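Side-chain contacts in protoporphyrinogen oxidase (PDB 3LOV), which probably uses FAD and oxygen to oxidise coproporphyrinogen III to coproporphyrin III in the coproporphyrin-dependent route to heme b: residues 151-156 and 189-194; 265-270 and 430-435. All blocks are in the same frame, centred on the assembly; numbering follows the deposited sequence. Where two conformers were deposited one is given.

Interaction 1: 151-156 and 189-194; sequences GEYLRP and PQFVAN
Two helices of the flavin-containing amine oxidoreductase fold, 150-158 and 189-198, are bridged here by the ring of Tyr153, which spans to Phe191 and Val192. The axes of segments 151-156 and 189-194 stay 12.0 Å apart at an angle of 47°, too wide a gap for small side chains, and a long flat tyrosine suits it. With CG anti to the backbone N (chi1 170°), this torsion carries the ring across to the second helix. The CG2 branch of Val192 lies over one face of the Tyr153 ring, 4.1 Å from its centroid, in a CH-pi contact; a slim beta-branched residue brings a methyl there close to its own backbone. Phe191 meets the same ring through its CB, 3.9 Å from Tyr153 CE2, while its own ring presents an edge to that CE2. Beyond, Leu154 CD2 approaches Phe191 CD2 at 4.3 Å, a looser touch that adds to the apolar contact. The phenol oxygen ends beside the backbone of the second helix, with Tyr153 OH 3.7 Å from Val192 CA, and its hydrogen bond goes to Glu195, one helical turn on from Phe191, so the polar tip is satisfied although the residue is buried. Around these two helices, helix 160-172 packs on Leu154 through Val163 and Ile167, and helix 201-207 supplies Leu201 against Tyr153 and Met205 against Phe191.

Interaction 2: 265-270 and 430-435; sequences GRYRLK and AQYPGI
Tyr267 leaves strand 266-270 with its CB directed toward segment 430-435, and CG lies anti to the carbonyl carbon (chi1 -64°), which carries the ring out to the turn. Along one face lies Ile435: its CD1 sits 4.0 Å from the Tyr267 centroid, a CH-pi contact over the ring centre, and Ile435 CG1 is 3.9 Å from Tyr267 CE2. The unbranched arm of isoleucine is long enough to cover the ring from a strand. Tyr267 CE1 meets Tyr432 CD2 at 3.9 Å, reaching the edge of that second ring near its plane. At the tip, Tyr267 OH donates to Pro433 O at 2.5 Å; the hydroxyl is tilted 25° from the carbonyl plane, with a C=O...O angle of 134°. Pro433 also brings its CD to 3.4 Å from Tyr267 OH, and its ring restricts phi to values that suit the second position of a type II turn. Gly434 follows with positive phi, which glycine tolerates readily. Tyr432 turns its own hydroxyl to the backbone N of Asp296, while Arg262 makes a cation-pi contact with its ring. The arrangement is that of a helix-turn-strand connection: the type II turn Tyr432-Ile435, closed by Ile435 N to Tyr432 O, leads from helix 417-431 into edge strand 435-437 of the parallel Rossmann-type sheet, with a tyrosine from the three-stranded antiparallel sheet holding its central carbonyl.

Interactions 1 and 2 lie at separate ends of the molecule, their centres 42 Å apart and their nearest atoms about 28 Å apart, with no touch between them. They follow in series along the chain: 151-156 with 189-194 closes before 265-270 with 430-435 begins. Interaction 1 belongs to an all-helical region and lies away from the FAD-binding residues. Interaction 2 instead joins the antiparallel sheet to the last strand of the parallel sheet of the FAD-binding part, where the side chain of Ile435 is about 13 Å from the bound cofactor. Each is local to its own region: one packs helices together, the other joins two sheets, and they share no helix or strand.

Interaction 1: 151-156 and 189-194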
ATOM      1  N   GLY A 151      -3.190   2.705 -18.560  1.00 27.58           N
ATOM      2  CA  GLY A 151      -2.395   2.334 -19.706  1.00 27.94           C
ATOM      3  C   GLY A 151      -3.124   2.597 -21.009  1.00 26.04           C
ATOM      4  O   GLY A 151      -2.508   2.938 -22.017  1.00 27.56           O
ATOM      5  N   GLU A 152      -4.426   2.390 -21.000  1.00 22.15           N
ATOM      6  CA  GLU A 152      -5.238   2.765 -22.131  1.00 24.36           C
ATOM      7  C   GLU A 152      -5.295   4.297 -22.273  1.00 24.49           C
ATOM      8  O   GLU A 152      -5.297   4.796 -23.375  1.00 25.26           O
ATOM      9  CB  GLU A 152      -6.633   2.200 -21.954  1.00 23.18           C
ATOM     10  CG  GLU A 152      -7.524   2.243 -23.145  1.00 33.02           C
ATOM     11  CD  GLU A 152      -8.832   1.447 -22.917  1.00 32.07           C
ATOM     12  OE1 GLU A 152      -8.776   0.365 -22.311  1.00 39.93           O
ATOM     13  OE2 GLU A 152      -9.902   1.906 -23.358  1.00 42.13           O
ATOM     14  N   TYR A 153      -5.335   5.032 -21.160  1.00 20.79           N
ATOM     15  CA  TYR A 153      -5.342   6.476 -21.216  1.00 19.79           C
ATOM     16  C   TYR A 153      -4.009   6.993 -21.662  1.00 21.04           C
ATOM     17  O   TYR A 153      -3.939   7.868 -22.513  1.00 24.22           O
ATOM     18  CB  TYR A 153      -5.665   7.054 -19.840  1.00 20.07           C
ATOM     19  CG  TYR A 153      -5.466   8.534 -19.710  1.00 19.88           C
ATOM     20  CD1 TYR A 153      -6.250   9.414 -20.392  1.00 16.81           C
ATOM     21  CD2 TYR A 153      -4.520   9.047 -18.842  1.00 24.56           C
ATOM     22  CE1 TYR A 153      -6.095  10.801 -20.245  1.00 17.71           C
ATOM     23  CE2 TYR A 153      -4.356  10.387 -18.691  1.00 24.88           C
ATOM     24  CZ  TYR A 153      -5.143  11.267 -19.400  1.00 26.46           C
ATOM     25  OH  TYR A 153      -4.953  12.611 -19.228  1.00 27.33           O
ATOM     26  N   LEU A 154      -2.944   6.500 -21.050  1.00 20.19           N
ATOM     27  CA  LEU A 154      -1.611   7.011 -21.294  1.00 19.01           C
ATOM     28  C   LEU A 154      -0.940   6.592 -22.625  1.00 21.57           C
ATOM     29  O   LEU A 154      -0.229   7.399 -23.231  1.00 19.58           O
ATOM     30  CB  LEU A 154      -0.678   6.672 -20.107  1.00 22.49           C
ATOM     31  CG  LEU A 154      -0.891   7.360 -18.751  1.00 24.17           C
ATOM     32  CD1 LEU A 154       0.133   6.854 -17.763  1.00 23.90           C
ATOM     33  CD2 LEU A 154      -0.799   8.895 -18.863  1.00 22.30           C
ATOM     34  N   ARG A 155      -1.130   5.344 -23.081  1.00 20.62           N
ATOM     35  CA  ARG A 155      -0.373   4.848 -24.215  1.00 18.64           C
ATOM     36  C   ARG A 155      -0.617   5.653 -25.512  1.00 18.25           C
ATOM     37  O   ARG A 155       0.322   5.977 -26.229  1.00 19.63           O
ATOM     38  CB  ARG A 155      -0.600   3.335 -24.456  1.00 19.47           C
ATOM     39  CG  ARG A 155       0.167   2.448 -23.460  1.00 17.99           C
ATOM     40  CD  ARG A 155      -0.293   1.025 -23.519  1.00 25.40           C
ATOM     41  NE  ARG A 155       0.351   0.195 -22.513  1.00 21.57           N
ATOM     42  CZ  ARG A 155       1.538  -0.388 -22.632  1.00 24.61           C
ATOM     43  NH1 ARG A 155       2.279  -0.257 -23.726  1.00 27.91           N
ATOM     44  NH2 ARG A 155       2.003  -1.077 -21.614  1.00 27.23           N
ATOM     45  N   PRO A 156      -1.871   5.970 -25.820  1.00 21.14           N
ATOM     46  CA  PRO A 156      -2.061   6.787 -27.032  1.00 23.73           C
ATOM     47  C   PRO A 156      -1.472   8.215 -26.961  1.00 24.95           C
ATOM     48  O   PRO A 156      -1.213   8.821 -28.001  1.00 25.95           O
ATOM     49  CB  PRO A 156      -3.596   6.845 -27.207  1.00 23.37           C
ATOM     50  CG  PRO A 156      -4.171   5.847 -26.201  1.00 23.75           C
ATOM     51  CD  PRO A 156      -3.138   5.543 -25.186  1.00 21.86           C
ATOM     52  N   PRO A 189      -6.554  11.230 -11.148  1.00 30.07           N
ATOM     53  CA  PRO A 189      -7.624  12.041 -11.770  1.00 30.31           C
ATOM     54  C   PRO A 189      -7.136  13.438 -12.192  1.00 29.94           C
ATOM     55  O   PRO A 189      -7.696  14.045 -13.112  1.00 28.24           O
ATOM     56  CB  PRO A 189      -8.690  12.149 -10.656  1.00 30.99           C
ATOM     57  CG  PRO A 189      -7.925  11.973  -9.371  1.00 29.44           C
ATOM     58  CD  PRO A 189      -6.800  11.006  -9.703  1.00 31.50           C
ATOM     59  N   GLN A 190      -6.077  13.912 -11.549  1.00 31.70           N
ATOM     60  CA  GLN A 190      -5.484  15.210 -11.870  0.70 32.84           C
ATOM     61  C   GLN A 190      -4.864  15.233 -13.278  1.00 30.86           C
ATOM     62  O   GLN A 190      -4.840  16.273 -13.937  1.00 30.54           O
ATOM     63  CB  GLN A 190      -4.470  15.643 -10.791  0.70 34.28           C
ATOM     64  CG  GLN A 190      -3.174  14.797 -10.670  0.70 35.47           C
ATOM     65  CD  GLN A 190      -3.327  13.629  -9.720  0.70 35.18           C
ATOM     66  OE1 GLN A 190      -4.408  13.080  -9.594  0.70 32.34           O
ATOM     67  NE2 GLN A 190      -2.248  13.253  -9.045  0.70 29.76           N
ATOM     68  N   PHE A 191      -4.381  14.088 -13.761  1.00 29.21           N
ATOM     69  CA  PHE A 191      -3.926  14.016 -15.163  1.00 30.00           C
ATOM     70  C   PHE A 191      -5.008  14.484 -16.120  1.00 28.17           C
ATOM     71  O   PHE A 191      -4.751  15.297 -17.031  1.00 25.70           O
ATOM     72  CB  PHE A 191      -3.508  12.599 -15.592  1.00 31.41           C
ATOM     73  CG  PHE A 191      -2.250  12.090 -14.926  1.00 35.58           C
ATOM     74  CD1 PHE A 191      -1.503  12.893 -14.063  1.00 36.82           C
ATOM     75  CD2 PHE A 191      -1.808  10.789 -15.183  1.00 42.72           C
ATOM     76  CE1 PHE A 191      -0.345  12.396 -13.443  1.00 41.49           C
ATOM     77  CE2 PHE A 191      -0.654  10.285 -14.575  1.00 37.08           C
ATOM     78  CZ  PHE A 191       0.077  11.084 -13.700  1.00 43.09           C
ATOM     79  N   VAL A 192      -6.206  13.945 -15.928  1.00 28.50           N
ATOM     80  CA  VAL A 192      -7.318  14.178 -16.852  1.00 26.54           C
ATOM     81  C   VAL A 192      -7.879  15.610 -16.665  1.00 26.20           C
ATOM     82  O   VAL A 192      -8.206  16.290 -17.650  1.00 25.37           O
ATOM     83  CB  VAL A 192      -8.435  13.114 -16.660  1.00 26.10           C
ATOM     84  CG1 VAL A 192      -9.656  13.387 -17.586  1.00 20.85           C
ATOM     85  CG2 VAL A 192      -7.864  11.699 -16.887  1.00 30.14           C
ATOM     86  N   ALA A 193      -8.010  16.020 -15.404  1.00 25.51           N
ATOM     87  CA  ALA A 193      -8.483  17.370 -15.033  1.00 28.76           C
ATOM     88  C   ALA A 193      -7.569  18.425 -15.685  1.00 25.34           C
ATOM     89  O   ALA A 193      -8.010  19.295 -16.385  1.00 24.26           O
ATOM     90  CB  ALA A 193      -8.494  17.523 -13.459  1.00 27.27           C
ATOM     91  N   ASN A 194      -6.272  18.258 -15.508  1.00 24.25           N
ATOM     92  CA  ASN A 194      -5.315  19.187 -16.071  1.00 23.03           C
ATOM     93  C   ASN A 194      -5.245  19.176 -17.581  1.00 23.20           C
ATOM     94  O   ASN A 194      -5.130  20.245 -18.185  1.00 24.45           O
ATOM     95  CB  ASN A 194      -3.957  18.994 -15.419  1.00 23.89           C
ATOM     96  CG  ASN A 194      -3.971  19.407 -13.945  1.00 27.44           C
ATOM     97  OD1 ASN A 194      -3.385  18.756 -13.109  1.00 41.80           O
ATOM     98  ND2 ASN A 194      -4.635  20.489 -13.649  1.00 27.19           N
TER

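Interaction 2: 265-270 and 430-435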
ATOM      1  N   GLY A 265     -31.799 -12.412  14.708  1.00 28.59           N
ATOM      2  CA  GLY A 265     -31.568 -10.969  14.557  1.00 24.36           C
ATOM      3  C   GLY A 265     -30.161 -10.564  15.005  1.00 25.09           C
ATOM      4  O   GLY A 265     -29.619  -9.581  14.551  1.00 25.07           O
ATOM      5  N   ARG A 266     -29.576 -11.327  15.906  1.00 21.10           N
ATOM      6  CA  ARG A 266     -28.210 -11.109  16.347  1.00 22.83           C
ATOM      7  C   ARG A 266     -27.355 -12.183  15.669  1.00 23.37           C
ATOM      8  O   ARG A 266     -27.843 -12.963  14.859  1.00 25.03           O
ATOM      9  CB  ARG A 266     -28.125 -11.204  17.897  1.00 22.34           C
ATOM     10  CG  ARG A 266     -29.193 -10.404  18.720  1.00 29.27           C
ATOM     11  CD  ARG A 266     -28.958 -10.487  20.261  1.00 24.12           C
ATOM     12  NE  ARG A 266     -27.684  -9.856  20.642  1.00 28.32           N
ATOM     13  CZ  ARG A 266     -26.859 -10.250  21.620  1.00 21.69           C
ATOM     14  NH1 ARG A 266     -27.138 -11.276  22.418  1.00 22.67           N
ATOM     15  NH2 ARG A 266     -25.725  -9.582  21.808  1.00 23.58           N
ATOM     16  N   TYR A 267     -26.084 -12.260  16.027  1.00 23.89           N
ATOM     17  CA  TYR A 267     -25.208 -13.255  15.441  1.00 22.76           C
ATOM     18  C   TYR A 267     -24.449 -13.974  16.521  1.00 21.21           C
ATOM     19  O   TYR A 267     -24.093 -13.388  17.552  1.00 16.99           O
ATOM     20  CB  TYR A 267     -24.232 -12.556  14.461  1.00 21.52           C
ATOM     21  CG  TYR A 267     -24.958 -11.931  13.305  1.00 19.69           C
ATOM     22  CD1 TYR A 267     -25.390 -12.704  12.248  1.00 17.53           C
ATOM     23  CD2 TYR A 267     -25.224 -10.558  13.274  1.00 22.12           C
ATOM     24  CE1 TYR A 267     -26.105 -12.133  11.187  1.00 20.51           C
ATOM     25  CE2 TYR A 267     -25.910  -9.995  12.223  1.00 21.93           C
ATOM     26  CZ  TYR A 267     -26.349 -10.795  11.173  1.00 23.70           C
ATOM     27  OH  TYR A 267     -27.035 -10.232  10.111  1.00 26.50           O
ATOM     28  N   ARG A 268     -24.193 -15.243  16.262  1.00 18.69           N
ATOM     29  CA  ARG A 268     -23.370 -16.040  17.095  1.00 19.73           C
ATOM     30  C   ARG A 268     -22.075 -16.230  16.330  1.00 22.75           C
ATOM     31  O   ARG A 268     -22.099 -16.764  15.214  1.00 24.40           O
ATOM     32  CB  ARG A 268     -24.037 -17.385  17.362  1.00 18.55           C
ATOM     33  CG  ARG A 268     -23.185 -18.344  18.132  1.00 26.32           C
ATOM     34  CD  ARG A 268     -24.005 -19.571  18.567  1.00 29.86           C
ATOM     35  NE  ARG A 268     -23.125 -20.651  19.001  1.00 34.09           N
ATOM     36  CZ  ARG A 268     -23.463 -21.643  19.836  1.00 31.34           C
ATOM     37  NH1 ARG A 268     -24.674 -21.724  20.377  1.00 39.93           N
ATOM     38  NH2 ARG A 268     -22.575 -22.566  20.140  1.00 34.40           N
ATOM     39  N   LEU A 269     -20.960 -15.802  16.928  1.00 22.93           N
ATOM     40  CA  LEU A 269     -19.647 -15.842  16.260  1.00 24.01           C
ATOM     41  C   LEU A 269     -18.827 -16.966  16.851  1.00 22.73           C
ATOM     42  O   LEU A 269     -18.529 -16.971  18.045  1.00 22.03           O
ATOM     43  CB  LEU A 269     -18.934 -14.497  16.385  1.00 23.49           C
ATOM     44  CG  LEU A 269     -19.244 -13.387  15.372  1.00 28.25           C
ATOM     45  CD1 LEU A 269     -20.693 -13.159  15.087  1.00 30.64           C
ATOM     46  CD2 LEU A 269     -18.623 -12.082  15.883  1.00 33.22           C
ATOM     47  N   LYS A 270     -18.517 -17.960  16.017  1.00 21.65           N
ATOM     48  CA  LYS A 270     -17.786 -19.144  16.449  1.00 23.61           C
ATOM     49  C   LYS A 270     -16.281 -18.927  16.548  1.00 21.04           C
ATOM     50  O   LYS A 270     -15.668 -18.476  15.594  1.00 22.04           O
ATOM     51  CB  LYS A 270     -18.032 -20.284  15.454  1.00 22.18           C
ATOM     52  CG  LYS A 270     -17.361 -21.577  15.852  1.00 30.01           C
ATOM     53  CD  LYS A 270     -17.415 -22.577  14.717  1.00 32.04           C
ATOM     54  CE  LYS A 270     -16.435 -23.715  14.904  1.00 31.60           C
ATOM     55  NZ  LYS A 270     -17.146 -24.950  15.165  1.00 41.75           N
ATOM     56  N   ALA A 430     -27.985  -6.719   2.991  1.00 29.90           N
ATOM     57  CA  ALA A 430     -29.262  -7.331   2.707  1.00 30.68           C
ATOM     58  C   ALA A 430     -29.314  -8.796   3.218  1.00 30.35           C
ATOM     59  O   ALA A 430     -30.330  -9.232   3.728  1.00 30.36           O
ATOM     60  CB  ALA A 430     -29.581  -7.259   1.182  1.00 31.43           C
ATOM     61  N   GLN A 431     -28.220  -9.538   3.110  1.00 24.78           N
ATOM     62  CA  GLN A 431     -28.187 -10.905   3.600  1.00 25.48           C
ATOM     63  C   GLN A 431     -27.806 -11.018   5.061  1.00 27.26           C
ATOM     64  O   GLN A 431     -28.221 -11.972   5.723  1.00 25.81           O
ATOM     65  CB  GLN A 431     -27.243 -11.753   2.766  1.00 23.27           C
ATOM     66  CG  GLN A 431     -27.779 -11.959   1.368  1.00 30.58           C
ATOM     67  CD  GLN A 431     -29.148 -12.648   1.381  1.00 34.23           C
ATOM     68  OE1 GLN A 431     -29.282 -13.783   1.822  1.00 35.20           O
ATOM     69  NE2 GLN A 431     -30.144 -11.961   0.902  1.00 37.70           N
ATOM     70  N   TYR A 432     -26.990 -10.072   5.554  1.00 25.30           N
ATOM     71  CA  TYR A 432     -26.581 -10.051   6.962  1.00 24.37           C
ATOM     72  C   TYR A 432     -26.657  -8.643   7.562  1.00 23.50           C
ATOM     73  O   TYR A 432     -25.639  -7.985   7.779  1.00 23.77           O
ATOM     74  CB  TYR A 432     -25.169 -10.581   7.095  1.00 23.26           C
ATOM     75  CG  TYR A 432     -24.961 -12.018   6.669  1.00 23.44           C
ATOM     76  CD1 TYR A 432     -24.719 -12.354   5.299  1.00 23.57           C
ATOM     77  CD2 TYR A 432     -24.933 -13.035   7.606  1.00 24.64           C
ATOM     78  CE1 TYR A 432     -24.488 -13.653   4.919  1.00 26.39           C
ATOM     79  CE2 TYR A 432     -24.687 -14.359   7.224  1.00 21.63           C
ATOM     80  CZ  TYR A 432     -24.458 -14.658   5.891  1.00 27.98           C
ATOM     81  OH  TYR A 432     -24.204 -15.960   5.515  1.00 24.54           O
ATOM     82  N   PRO A 433     -27.870  -8.188   7.856  1.00 24.35           N
ATOM     83  CA  PRO A 433     -28.018  -6.861   8.403  1.00 26.50           C
ATOM     84  C   PRO A 433     -27.165  -6.752   9.650  1.00 25.82           C
ATOM     85  O   PRO A 433     -27.095  -7.711  10.418  1.00 26.47           O
ATOM     86  CB  PRO A 433     -29.507  -6.772   8.746  1.00 25.81           C
ATOM     87  CG  PRO A 433     -30.169  -7.852   7.971  1.00 27.94           C
ATOM     88  CD  PRO A 433     -29.141  -8.928   7.813  1.00 26.03           C
ATOM     89  N   GLY A 434     -26.489  -5.613   9.799  1.00 26.30           N
ATOM     90  CA  GLY A 434     -25.531  -5.390  10.888  1.00 26.47           C
ATOM     91  C   GLY A 434     -24.083  -5.845  10.648  1.00 26.05           C
ATOM     92  O   GLY A 434     -23.233  -5.742  11.544  1.00 21.82           O
ATOM     93  N   ILE A 435     -23.779  -6.342   9.456  1.00 25.00           N
ATOM     94  CA  ILE A 435     -22.412  -6.740   9.170  1.00 23.39           C
ATOM     95  C   ILE A 435     -21.822  -5.759   8.173  1.00 21.34           C
ATOM     96  O   ILE A 435     -22.427  -5.466   7.146  1.00 18.16           O
ATOM     97  CB  ILE A 435     -22.333  -8.224   8.747  1.00 23.20           C
ATOM     98  CG1 ILE A 435     -22.916  -9.096   9.881  1.00 23.63           C
ATOM     99  CG2 ILE A 435     -20.888  -8.645   8.407  1.00 22.52           C
ATOM    100  CD1 ILE A 435     -22.630 -10.567   9.758  1.00 16.99           C
TER